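Local coordinates for protein cryptochrome DASH, chloroplastic/mitochondrial (Arabidopsis thaliana, PDB 2J4D) that binds FAD and a folate light antenna and repairs cyclobutane pyrimidine dimers in single-stranded DNA, with a possible photoreceptor role, at residues P374-T385 against Y463-L471. Numbering follows the deposited sequence.
Sequences PLIDANMKELST and YVAFWLQQL
With CG of Glu382 anti to the backbone N (chi1 -179°) and the chain extended beyond it, the carboxylate reaches the hydroxyl of Tyr463, whose own CG, likewise anti to N, sends the ring toward helix 374-385. Tyr463 OH donates to Glu382 OE1 at 2.6 Å, nearly along the C-O axis. Glu382 OE1 lies at the ring edge, and the phenol gives this buried carboxylate a proton donor that would be expected to steady its charge. Asn379 OD1 is 3.1 Å from the same Tyr463 OH, while Asn379 ND2 is held by Leu375 O one turn back, which fixes the amide.

Trp467 is a knob among Ala378, Lys381, Glu382 and Thr385, its broad indole lying flat over the helix. Glu382 CA sits 3.8 Å from the centroid of the Trp467 six-membered ring in a CH-pi contact; Phe466 CE1 lies over the opposite face, offset toward its rim. The small Ala378 methyl fits between Tyr463, Val464 and Trp467 where the axes, crossing at 51°, come within 8.7 Å; Ala378 CB meets Tyr463 CE2 at 3.5 Å. At the helix N-terminus, Pro374 CB offers a compact apolar surface to Val464, Leu468 and Leu471.

Helix 374-385 thus packs on the end of helix 462-467 and the following 3-10 turn, within the FAD-binding domain; the Glu382 side chain lies about 9 Å from bound FAD. Met380 and Leu383 face helix 409-419, Ile376 helices 391-404 and 450-457.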
loop_
_atom_site.group_PDB
_atom_site.type_symbol
_atom_site.label_atom_id
_atom_site.label_comp_id
_atom_site.label_asym_id
_atom_site.label_seq_id
_atom_site.Cartn_x
_atom_site.Cartn_y
_atom_site.Cartn_z
ATOM N N PRO A 374 12.775 16.520 18.076
ATOM C CA PRO A 374 11.615 16.958 17.298
ATOM C C PRO A 374 11.435 16.287 15.937
ATOM O O PRO A 374 10.336 15.837 15.613
ATOM C CB PRO A 374 11.824 18.467 17.196
ATOM C CG PRO A 374 12.479 18.783 18.526
ATOM C CD PRO A 374 13.509 17.681 18.617
ATOM N N LEU A 375 12.502 16.217 15.146
ATOM C CA LEU A 375 12.393 15.599 13.826
ATOM C C LEU A 375 11.826 14.184 13.926
ATOM O O LEU A 375 10.935 13.807 13.160
ATOM C CB LEU A 375 13.756 15.568 13.134
ATOM C CG LEU A 375 13.722 15.089 11.679
ATOM C CD1 LEU A 375 12.694 15.886 10.892
ATOM C CD2 LEU A 375 15.106 15.231 11.061
ATOM N N ILE A 376 12.338 13.409 14.876
ATOM C CA ILE A 376 11.871 12.038 15.076
ATOM C C ILE A 376 10.440 12.017 15.598
ATOM O O ILE A 376 9.556 11.400 14.996
ATOM C CB ILE A 376 12.744 11.270 16.098
ATOM C CG1 ILE A 376 14.214 11.271 15.657
ATOM C CG2 ILE A 376 12.219 9.832 16.258
ATOM C CD1 ILE A 376 14.460 10.721 14.251
ATOM N N ASP A 377 10.213 12.712 16.710
ATOM C CA ASP A 377 8.898 12.738 17.346
ATOM C C ASP A 377 7.758 13.211 16.463
ATOM O O ASP A 377 6.672 12.629 16.488
ATOM C CB ASP A 377 8.937 13.580 18.635
ATOM C CG ASP A 377 9.898 13.014 19.671
ATOM O OD1 ASP A 377 10.138 11.784 19.645
ATOM O OD2 ASP A 377 10.405 13.789 20.516
ATOM N N ALA A 378 7.997 14.262 15.687
ATOM C CA ALA A 378 6.970 14.787 14.798
ATOM C C ALA A 378 6.559 13.706 13.796
ATOM O O ALA A 378 5.378 13.516 13.520
ATOM C CB ALA A 378 7.493 16.025 14.059
ATOM N N ASN A 379 7.542 13.005 13.245
ATOM C CA ASN A 379 7.245 11.950 12.284
ATOM C C ASN A 379 6.472 10.801 12.922
ATOM O O ASN A 379 5.493 10.318 12.352
ATOM C CB ASN A 379 8.545 11.445 11.642
ATOM C CG ASN A 379 8.921 12.231 10.393
ATOM O OD1 ASN A 379 8.288 12.092 9.345
ATOM N ND2 ASN A 379 9.948 13.075 10.504
ATOM N N MET A 380 6.882 10.379 14.114
ATOM C CA MET A 380 6.192 9.275 14.776
ATOM C C MET A 380 4.777 9.679 15.179
ATOM O O MET A 380 3.864 8.851 15.198
ATOM C CB MET A 380 6.985 8.802 15.998
ATOM C CG MET A 380 8.384 8.286 15.658
ATOM S SD MET A 380 8.391 7.060 14.316
ATOM C CE MET A 380 7.468 5.708 15.115
ATOM N N LYS A 381 4.589 10.956 15.497
ATOM C CA LYS A 381 3.262 11.423 15.869
ATOM C C LYS A 381 2.406 11.482 14.597
ATOM O O LYS A 381 1.222 11.147 14.619
ATOM C CB LYS A 381 3.340 12.806 16.528
ATOM C CG LYS A 381 2.039 13.242 17.203
ATOM C CD LYS A 381 2.200 14.555 17.968
ATOM C CE LYS A 381 3.217 14.439 19.114
ATOM N NZ LYS A 381 2.813 13.499 20.210
ATOM N N GLU A 382 3.004 11.905 13.485
ATOM C CA GLU A 382 2.260 11.965 12.225
ATOM C C GLU A 382 1.731 10.565 11.910
ATOM O O GLU A 382 0.567 10.379 11.549
ATOM C CB GLU A 382 3.156 12.437 11.069
ATOM C CG GLU A 382 2.389 12.522 9.738
ATOM C CD GLU A 382 3.240 12.956 8.558
ATOM O OE1 GLU A 382 4.370 13.439 8.767
ATOM O OE2 GLU A 382 2.765 12.822 7.410
ATOM N N LEU A 383 2.605 9.581 12.069
ATOM C CA LEU A 383 2.261 8.189 11.803
ATOM C C LEU A 383 1.104 7.654 12.651
ATOM O O LEU A 383 0.144 7.109 12.112
ATOM C CB LEU A 383 3.487 7.311 12.029
ATOM C CG LEU A 383 3.251 5.803 11.899
ATOM C CD1 LEU A 383 2.821 5.465 10.460
ATOM C CD2 LEU A 383 4.523 5.073 12.268
ATOM N N SER A 384 1.189 7.796 13.973
ATOM C CA SER A 384 0.121 7.277 14.826
ATOM C C SER A 384 -1.191 8.061 14.704
ATOM O O SER A 384 -2.259 7.539 14.996
ATOM C CB SER A 384 0.579 7.225 16.291
ATOM O OG SER A 384 0.968 8.504 16.738
ATOM N N THR A 385 -1.108 9.303 14.249
ATOM C CA THR A 385 -2.284 10.152 14.090
ATOM C C THR A 385 -2.977 10.004 12.736
ATOM O O THR A 385 -4.204 10.075 12.650
ATOM C CB THR A 385 -1.908 11.651 14.237
ATOM O OG1 THR A 385 -1.232 11.854 15.484
ATOM C CG2 THR A 385 -3.155 12.538 14.170
ATOM N N TYR A 463 7.781 21.857 9.824
ATOM C CA TYR A 463 7.216 20.520 10.006
ATOM C C TYR A 463 7.103 20.107 11.471
ATOM O O TYR A 463 6.028 19.726 11.928
ATOM C CB TYR A 463 8.043 19.472 9.244
ATOM C CG TYR A 463 7.588 18.043 9.495
ATOM C CD1 TYR A 463 6.409 17.551 8.928
ATOM C CD2 TYR A 463 8.311 17.203 10.338
ATOM C CE1 TYR A 463 5.962 16.256 9.201
ATOM C CE2 TYR A 463 7.872 15.904 10.618
ATOM C CZ TYR A 463 6.698 15.442 10.047
ATOM O OH TYR A 463 6.259 14.171 10.338
ATOM N N VAL A 464 8.199 20.170 12.215
ATOM C CA VAL A 464 8.130 19.776 13.616
ATOM C C VAL A 464 7.182 20.673 14.412
ATOM O O VAL A 464 6.535 20.216 15.355
ATOM C CB VAL A 464 9.524 19.760 14.277
ATOM C CG1 VAL A 464 10.420 18.789 13.533
ATOM C CG2 VAL A 464 10.134 21.153 14.289
ATOM N N ALA A 465 7.077 21.937 14.013
ATOM C CA ALA A 465 6.202 22.895 14.696
ATOM C C ALA A 465 4.727 22.572 14.479
ATOM O O ALA A 465 3.894 22.775 15.367
ATOM C CB ALA A 465 6.496 24.319 14.208
ATOM N N PHE A 466 4.399 22.082 13.290
ATOM C CA PHE A 466 3.022 21.733 12.990
ATOM C C PHE A 466 2.573 20.572 13.874
ATOM O O PHE A 466 1.467 20.583 14.417
ATOM C CB PHE A 466 2.872 21.350 11.508
ATOM C CG PHE A 466 1.512 20.818 11.157
ATOM C CD1 PHE A 466 1.251 19.451 11.199
ATOM C CD2 PHE A 466 0.474 21.689 10.835
ATOM C CE1 PHE A 466 -0.025 18.956 10.930
ATOM C CE2 PHE A 466 -0.811 21.208 10.564
ATOM C CZ PHE A 466 -1.063 19.836 10.612
ATOM N N TRP A 467 3.442 19.575 14.027
ATOM C CA TRP A 467 3.112 18.393 14.820
ATOM C C TRP A 467 3.351 18.524 16.316
ATOM O O TRP A 467 2.673 17.873 17.115
ATOM C CB TRP A 467 3.869 17.173 14.284
ATOM C CG TRP A 467 3.272 16.664 13.008
ATOM C CD1 TRP A 467 3.789 16.782 11.749
ATOM C CD2 TRP A 467 1.983 16.061 12.858
ATOM N NE1 TRP A 467 2.895 16.298 10.821
ATOM C CE2 TRP A 467 1.777 15.850 11.476
ATOM C CE3 TRP A 467 0.978 15.683 13.760
ATOM C CZ2 TRP A 467 0.603 15.276 10.971
ATOM C CZ3 TRP A 467 -0.194 15.111 13.259
ATOM C CH2 TRP A 467 -0.366 14.915 11.874
ATOM N N LEU A 468 4.314 19.355 16.691
ATOM C CA LEU A 468 4.641 19.559 18.095
ATOM C C LEU A 468 4.392 21.040 18.382
ATOM O O LEU A 468 5.328 21.830 18.499
ATOM C CB LEU A 468 6.108 19.182 18.336
ATOM C CG LEU A 468 6.483 17.785 17.810
ATOM C CD1 LEU A 468 7.979 17.546 17.932
ATOM C CD2 LEU A 468 5.712 16.727 18.576
ATOM N N GLN A 469 3.112 21.398 18.480
ATOM C CA GLN A 469 2.691 22.777 18.707
ATOM C C GLN A 469 3.438 23.572 19.774
ATOM O O GLN A 469 3.479 24.800 19.697
ATOM C CB GLN A 469 1.183 22.834 18.989
ATOM C CG GLN A 469 0.649 21.689 19.833
ATOM C CD GLN A 469 0.533 20.398 19.040
ATOM O OE1 GLN A 469 1.080 19.361 19.426
ATOM N NE2 GLN A 469 -0.186 20.456 17.923
ATOM N N GLN A 470 4.029 22.902 20.760
ATOM C CA GLN A 470 4.758 23.627 21.798
ATOM C C GLN A 470 6.055 24.244 21.263
ATOM O O GLN A 470 6.782 24.906 22.009
ATOM C CB GLN A 470 5.084 22.720 22.995
ATOM C CG GLN A 470 6.098 21.627 22.723
ATOM C CD GLN A 470 5.445 20.305 22.364
ATOM O OE1 GLN A 470 4.589 20.245 21.485
ATOM N NE2 GLN A 470 5.852 19.239 23.044
ATOM N N LEU A 471 6.345 24.028 19.981
ATOM C CA LEU A 471 7.557 24.579 19.369
ATOM C C LEU A 471 7.230 25.737 18.429
ATOM O O LEU A 471 8.127 26.445 17.969
ATOM C CB LEU A 471 8.299 23.501 18.567
ATOM C CG LEU A 471 8.659 22.175 19.236
ATOM C CD1 LEU A 471 9.379 21.288 18.224
ATOM C CD2 LEU A 471 9.539 22.423 20.455
#